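Local coordinates for putative Glycosidase (Bacteroides thetaiotaomicron, PDB 3R67), which is of unestablished function but is probably a glycosidase-type enzyme, built as a five-bladed beta-propeller, at residues T31-Y36 and R97-V102; D42-E47 and T81-Y86. One frame throughout, in Å; residues are numbered along the deposited sequence.

Interaction 1. Residues T31-Y36 and R97-V102; sequences TTTVFY and RMTVPV
The carbonyl oxygen of T99 is gripped twice: the indole NE1 of W46 donates to it, and water 1 donates a second hydrogen bond, with T99 O 3.0 Å from the water oxygen. The same water accepts from V34 N at 2.8 Å, and so carries the polar link between two backbones that share no direct hydrogen bond. Beside it, the T33 and T99 side chains cross obliquely, T33 CG2 lying 3.9 Å from T99 CB. Threonine suits this spot because its branches divide the work: CG2 packs on T99, while OG1, in the crowded position between N and the carbonyl carbon (chi1 56°), is hydrogen-bonded to E47 OE2. The apolar weight falls on F35 and P101. With F35 CG anti to its backbone N (chi1 159°), one face of the ring is turned to the proline, whose CG stands 3.7 Å from the ring centroid and 7° off the normal, a CH-pi contact over the face. P101 CD leans to one side, 3.5 Å from F35 CD1. The flat ring face and the compact pyrrolidine make close apolar contact. Here the loop leaving the outermost strand of a four-stranded antiparallel propeller blade, 96-97, packs against the entry to the N-terminal hairpin.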
loop_
_atom_site.group_PDB
_atom_site.type_symbol
_atom_site.label_atom_id
_atom_site.label_comp_id
_atom_site.label_asym_id
_atom_site.label_seq_id
_atom_site.Cartn_x
_atom_site.Cartn_y
_atom_site.Cartn_z
ATOM N N THR A 31 21.010 -2.452 -10.839
ATOM C CA THR A 31 21.161 -2.238 -12.276
ATOM C C THR A 31 21.689 -3.500 -12.999
ATOM O O THR A 31 21.645 -3.539 -14.227
ATOM C CB THR A 31 22.115 -1.049 -12.542
ATOM O OG1 THR A 31 23.393 -1.339 -11.990
ATOM C CG2 THR A 31 21.589 0.285 -11.978
ATOM N N THR A 32 22.134 -4.539 -12.253
ATOM C CA THR A 32 22.716 -5.758 -12.846
ATOM C C THR A 32 21.689 -6.875 -13.076
ATOM O O THR A 32 21.985 -7.795 -13.833
ATOM C CB THR A 32 23.831 -6.317 -11.955
ATOM O OG1 THR A 32 23.258 -6.824 -10.743
ATOM C CG2 THR A 32 24.930 -5.288 -11.658
ATOM N N THR A 33 20.521 -6.844 -12.407
ATOM C CA THR A 33 19.535 -7.917 -12.596
ATOM C C THR A 33 18.755 -7.686 -13.892
ATOM O O THR A 33 18.504 -6.546 -14.292
ATOM C CB THR A 33 18.606 -8.037 -11.405
ATOM O OG1 THR A 33 17.987 -6.776 -11.201
ATOM C CG2 THR A 33 19.323 -8.514 -10.143
ATOM N N VAL A 34 18.372 -8.763 -14.544
ATOM C CA VAL A 34 17.706 -8.662 -15.832
ATOM C C VAL A 34 16.463 -9.579 -15.853
ATOM O O VAL A 34 16.361 -10.546 -15.092
ATOM C CB VAL A 34 18.752 -9.026 -16.938
ATOM C CG1 VAL A 34 19.234 -10.465 -16.811
ATOM C CG2 VAL A 34 18.246 -8.737 -18.338
ATOM N N PHE A 35 15.511 -9.236 -16.724
ATOM C CA PHE A 35 14.271 -9.975 -16.916
ATOM C C PHE A 35 13.853 -9.936 -18.372
ATOM O O PHE A 35 13.960 -8.894 -19.008
ATOM C CB PHE A 35 13.190 -9.362 -16.016
ATOM C CG PHE A 35 11.743 -9.606 -16.346
ATOM C CD1 PHE A 35 11.157 -10.847 -16.098
ATOM C CD2 PHE A 35 10.924 -8.556 -16.752
ATOM C CE1 PHE A 35 9.792 -11.051 -16.306
ATOM C CE2 PHE A 35 9.563 -8.760 -16.977
ATOM C CZ PHE A 35 9.010 -10.015 -16.770
ATOM N N TYR A 36 13.379 -11.054 -18.906
ATOM C CA TYR A 36 12.872 -11.024 -20.265
ATOM C C TYR A 36 11.395 -10.651 -20.215
ATOM O O TYR A 36 10.567 -11.447 -19.754
ATOM C CB TYR A 36 13.101 -12.340 -20.989
ATOM C CG TYR A 36 12.890 -12.183 -22.470
ATOM C CD1 TYR A 36 13.942 -11.814 -23.304
ATOM C CD2 TYR A 36 11.621 -12.305 -23.028
ATOM C CE1 TYR A 36 13.755 -11.643 -24.668
ATOM C CE2 TYR A 36 11.413 -12.104 -24.388
ATOM C CZ TYR A 36 12.489 -11.791 -25.208
ATOM O OH TYR A 36 12.305 -11.600 -26.550
ATOM N N ARG A 97 16.859 -11.198 -1.962
ATOM C CA ARG A 97 15.982 -10.845 -3.076
ATOM C C ARG A 97 16.096 -11.794 -4.251
ATOM O O ARG A 97 17.182 -12.277 -4.584
ATOM C CB ARG A 97 16.339 -9.430 -3.572
ATOM C CG ARG A 97 15.988 -8.300 -2.598
ATOM C CD ARG A 97 16.874 -7.071 -2.772
ATOM N NE ARG A 97 16.689 -6.405 -4.057
ATOM C CZ ARG A 97 17.331 -5.301 -4.413
ATOM N NH1 ARG A 97 18.233 -4.762 -3.605
ATOM N NH2 ARG A 97 17.091 -4.738 -5.587
HETATM N N MSE A 98 14.960 -12.007 -4.923
HETATM C CA MSE A 98 14.922 -12.720 -6.192
HETATM C C MSE A 98 15.455 -11.778 -7.262
HETATM O O MSE A 98 15.340 -10.552 -7.110
HETATM C CB MSE A 98 13.520 -13.244 -6.508
HETATM C CG MSE A 98 13.157 -14.455 -5.638
HETATM SE SE MSE A 98 11.389 -15.175 -6.003
HETATM C CE MSE A 98 11.590 -15.575 -7.925
ATOM N N THR A 99 16.094 -12.332 -8.313
ATOM C CA THR A 99 16.735 -11.532 -9.362
ATOM C C THR A 99 15.764 -11.289 -10.519
ATOM O O THR A 99 16.125 -10.601 -11.480
ATOM C CB THR A 99 18.014 -12.211 -9.841
ATOM O OG1 THR A 99 17.711 -13.536 -10.282
ATOM C CG2 THR A 99 19.083 -12.260 -8.757
ATOM N N VAL A 100 14.518 -11.782 -10.397
ATOM C CA VAL A 100 13.477 -11.577 -11.405
ATOM C C VAL A 100 12.182 -11.100 -10.700
ATOM O O VAL A 100 11.978 -11.443 -9.518
ATOM C CB VAL A 100 13.234 -12.850 -12.268
ATOM C CG1 VAL A 100 14.404 -13.101 -13.215
ATOM C CG2 VAL A 100 12.923 -14.089 -11.417
ATOM N N PRO A 101 11.295 -10.309 -11.374
ATOM C CA PRO A 101 10.036 -9.913 -10.718
ATOM C C PRO A 101 9.069 -11.093 -10.655
ATOM O O PRO A 101 9.214 -12.033 -11.443
ATOM C CB PRO A 101 9.510 -8.779 -11.612
ATOM C CG PRO A 101 10.033 -9.081 -12.953
ATOM C CD PRO A 101 11.356 -9.793 -12.757
ATOM N N VAL A 102 8.093 -11.055 -9.736
ATOM C CA VAL A 102 7.115 -12.149 -9.592
ATOM C C VAL A 102 5.732 -11.699 -10.135
ATOM O O VAL A 102 4.863 -12.548 -10.362
ATOM C CB VAL A 102 7.003 -12.664 -8.123
ATOM C CG1 VAL A 102 8.288 -13.379 -7.702
ATOM C CG2 VAL A 102 6.638 -11.539 -7.143
HETATM O O HOH W 1 18.483 -11.194 -13.257
#

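Interaction 2. Residues D42-E47 and T81-Y86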
loop_
_atom_site.group_PDB
_atom_site.type_symbol
_atom_site.label_atom_id
_atom_site.label_comp_id
_atom_site.label_asym_id
_atom_site.label_seq_id
_atom_site.Cartn_x
_atom_site.Cartn_y
_atom_site.Cartn_z
ATOM N N ASP A 42 11.946 -8.345 -24.978
ATOM C CA ASP A 42 13.346 -7.987 -24.857
ATOM C C ASP A 42 13.736 -7.982 -23.408
ATOM O O ASP A 42 12.865 -7.929 -22.544
ATOM C CB ASP A 42 13.612 -6.608 -25.503
ATOM C CG ASP A 42 15.025 -6.412 -26.026
ATOM O OD1 ASP A 42 15.875 -7.322 -25.823
ATOM O OD2 ASP A 42 15.272 -5.379 -26.686
ATOM N N SER A 43 15.047 -8.066 -23.136
ATOM C CA SER A 43 15.615 -8.050 -21.784
ATOM C C SER A 43 15.498 -6.677 -21.187
ATOM O O SER A 43 15.740 -5.658 -21.848
ATOM C CB SER A 43 17.068 -8.493 -21.788
ATOM O OG SER A 43 17.116 -9.828 -22.254
ATOM N N VAL A 44 15.091 -6.655 -19.936
ATOM C CA VAL A 44 14.844 -5.435 -19.207
ATOM C C VAL A 44 15.511 -5.502 -17.824
ATOM O O VAL A 44 15.331 -6.466 -17.071
ATOM C CB VAL A 44 13.290 -5.242 -19.095
ATOM C CG1 VAL A 44 12.913 -4.109 -18.160
ATOM C CG2 VAL A 44 12.639 -5.042 -20.461
ATOM N N ALA A 45 16.266 -4.459 -17.501
ATOM C CA ALA A 45 16.815 -4.178 -16.168
ATOM C C ALA A 45 15.663 -3.597 -15.349
ATOM O O ALA A 45 15.539 -2.380 -15.172
ATOM C CB ALA A 45 18.010 -3.240 -16.284
ATOM N N TRP A 46 14.757 -4.494 -14.938
ATOM C CA TRP A 46 13.440 -4.272 -14.370
ATOM C C TRP A 46 13.457 -3.535 -12.994
ATOM O O TRP A 46 12.408 -3.005 -12.620
ATOM C CB TRP A 46 12.722 -5.624 -14.219
ATOM C CG TRP A 46 13.384 -6.552 -13.241
ATOM C CD1 TRP A 46 14.419 -7.403 -13.487
ATOM C CD2 TRP A 46 13.058 -6.703 -11.851
ATOM N NE1 TRP A 46 14.754 -8.085 -12.347
ATOM C CE2 TRP A 46 13.942 -7.669 -11.320
ATOM C CE3 TRP A 46 12.093 -6.118 -11.001
ATOM C CZ2 TRP A 46 13.867 -8.102 -9.990
ATOM C CZ3 TRP A 46 12.036 -6.531 -9.680
ATOM C CH2 TRP A 46 12.925 -7.503 -9.182
ATOM N N GLU A 47 14.588 -3.468 -12.272
ATOM C CA GLU A 47 14.641 -2.753 -10.978
ATOM C C GLU A 47 15.849 -1.800 -10.936
ATOM O O GLU A 47 16.381 -1.527 -9.867
ATOM C CB GLU A 47 14.701 -3.751 -9.789
ATOM C CG GLU A 47 15.853 -4.744 -9.847
ATOM C CD GLU A 47 15.992 -5.726 -8.698
ATOM O OE1 GLU A 47 15.345 -5.514 -7.649
ATOM O OE2 GLU A 47 16.781 -6.689 -8.833
ATOM N N THR A 81 8.031 1.402 -16.462
ATOM C CA THR A 81 7.095 0.299 -16.175
ATOM C C THR A 81 7.319 -0.211 -14.751
ATOM O O THR A 81 8.464 -0.429 -14.339
ATOM C CB THR A 81 7.275 -0.838 -17.217
ATOM O OG1 THR A 81 6.996 -0.317 -18.512
ATOM C CG2 THR A 81 6.356 -2.038 -16.971
ATOM N N SER A 82 6.234 -0.425 -14.012
ATOM C CA SER A 82 6.303 -0.970 -12.665
ATOM C C SER A 82 6.036 -2.484 -12.687
ATOM O O SER A 82 5.119 -2.961 -13.345
ATOM C CB SER A 82 5.333 -0.268 -11.722
ATOM O OG SER A 82 5.729 1.081 -11.547
ATOM N N ARG A 83 6.912 -3.218 -12.005
ATOM C CA ARG A 83 6.915 -4.669 -11.792
ATOM C C ARG A 83 7.196 -4.913 -10.323
ATOM O O ARG A 83 7.768 -4.027 -9.685
ATOM C CB ARG A 83 7.940 -5.359 -12.704
ATOM C CG ARG A 83 7.655 -5.122 -14.184
ATOM C CD ARG A 83 8.721 -5.771 -15.027
ATOM N NE ARG A 83 8.514 -5.517 -16.455
ATOM C CZ ARG A 83 9.039 -4.493 -17.107
ATOM N NH1 ARG A 83 9.753 -3.583 -16.459
ATOM N NH2 ARG A 83 8.838 -4.357 -18.407
ATOM N N LEU A 84 6.795 -6.073 -9.774
ATOM C CA LEU A 84 7.001 -6.303 -8.350
ATOM C C LEU A 84 8.124 -7.309 -8.098
ATOM O O LEU A 84 8.113 -8.422 -8.621
ATOM C CB LEU A 84 5.728 -6.784 -7.666
ATOM C CG LEU A 84 4.461 -5.934 -7.862
ATOM C CD1 LEU A 84 3.304 -6.513 -7.062
ATOM C CD2 LEU A 84 4.696 -4.446 -7.501
ATOM N N GLY A 85 9.083 -6.885 -7.295
ATOM C CA GLY A 85 10.189 -7.720 -6.866
ATOM C C GLY A 85 9.804 -8.501 -5.629
ATOM O O GLY A 85 8.827 -8.166 -4.963
ATOM N N TYR A 86 10.563 -9.554 -5.316
ATOM C CA TYR A 86 10.300 -10.409 -4.162
ATOM C C TYR A 86 11.512 -10.400 -3.226
ATOM O O TYR A 86 12.605 -10.793 -3.628
ATOM C CB TYR A 86 9.991 -11.820 -4.680
ATOM C CG TYR A 86 9.593 -12.859 -3.642
ATOM C CD1 TYR A 86 10.555 -13.465 -2.823
ATOM C CD2 TYR A 86 8.301 -13.382 -3.615
ATOM C CE1 TYR A 86 10.216 -14.491 -1.946
ATOM C CE2 TYR A 86 7.954 -14.412 -2.753
ATOM C CZ TYR A 86 8.907 -14.953 -1.903
ATOM O OH TYR A 86 8.539 -15.951 -1.024
HETATM O O HOH W 2 10.089 -2.909 -13.782
#
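Residues 82-86 open strand 82-89, which belongs to the four-stranded antiparallel first blade of the beta-propeller, and residues 42-47 lie against them through side chains, the main chain of G85 and one water. T81, just before the strand, sets methyl CG2 3.5 Å above the centre of the R83 guanidinium. S82 points away and bonds to R68. R83 contributes most from this segment. Its chain runs fully extended from CG to NE (chi2 178°, chi3 -178°), carrying the charged group along the 42-47 segment. NH1 is doubly engaged, in a salt bridge to D71 and in a hydrogen bond to water 2, which sits in the guanidinium plane at its edge, 2.8 Å from NH1. That water lies in hydrogen-bonding range of both T81 O and W46 O (2.6 Å from the latter), with more acceptors about it than protons to give. A long arginine suits the place because its stem is apolar: R83 CD packs on W46 CB. The V44 side chain crosses the arginine at about a right angle and sets CG1 3.6 Å from NH1 of the guanidinium. L84 points away from 42-47 and touches P122. Next comes G85, at the edge of the W46 indole, one face of which is covered by E47 CG. Lacking a beta carbon, G85 admits the six-membered ring's edge to its main chain, with W46 CZ3 3.6 Å from G85 CA.

From the N terminus, the chain passes through 31-36 and turns back as 42-44, forming a two-stranded antiparallel hairpin in which F35 and V44 share a backbone hydrogen bond. It then builds the first strands of the blade, and interaction 2 closes the inner loop when 81-86 meets 42-47. Running on through strand 96-97, it reaches 97-102, where interaction 1 closes the larger loop. Interaction 2 is therefore nested within interaction 1, their centres about 6 Å apart. Side chains join them directly: F35 CB lies 3.4 Å from W46 CD1. Together they fasten the N-terminal hairpin to the blade's third strand and to the loop beyond its last.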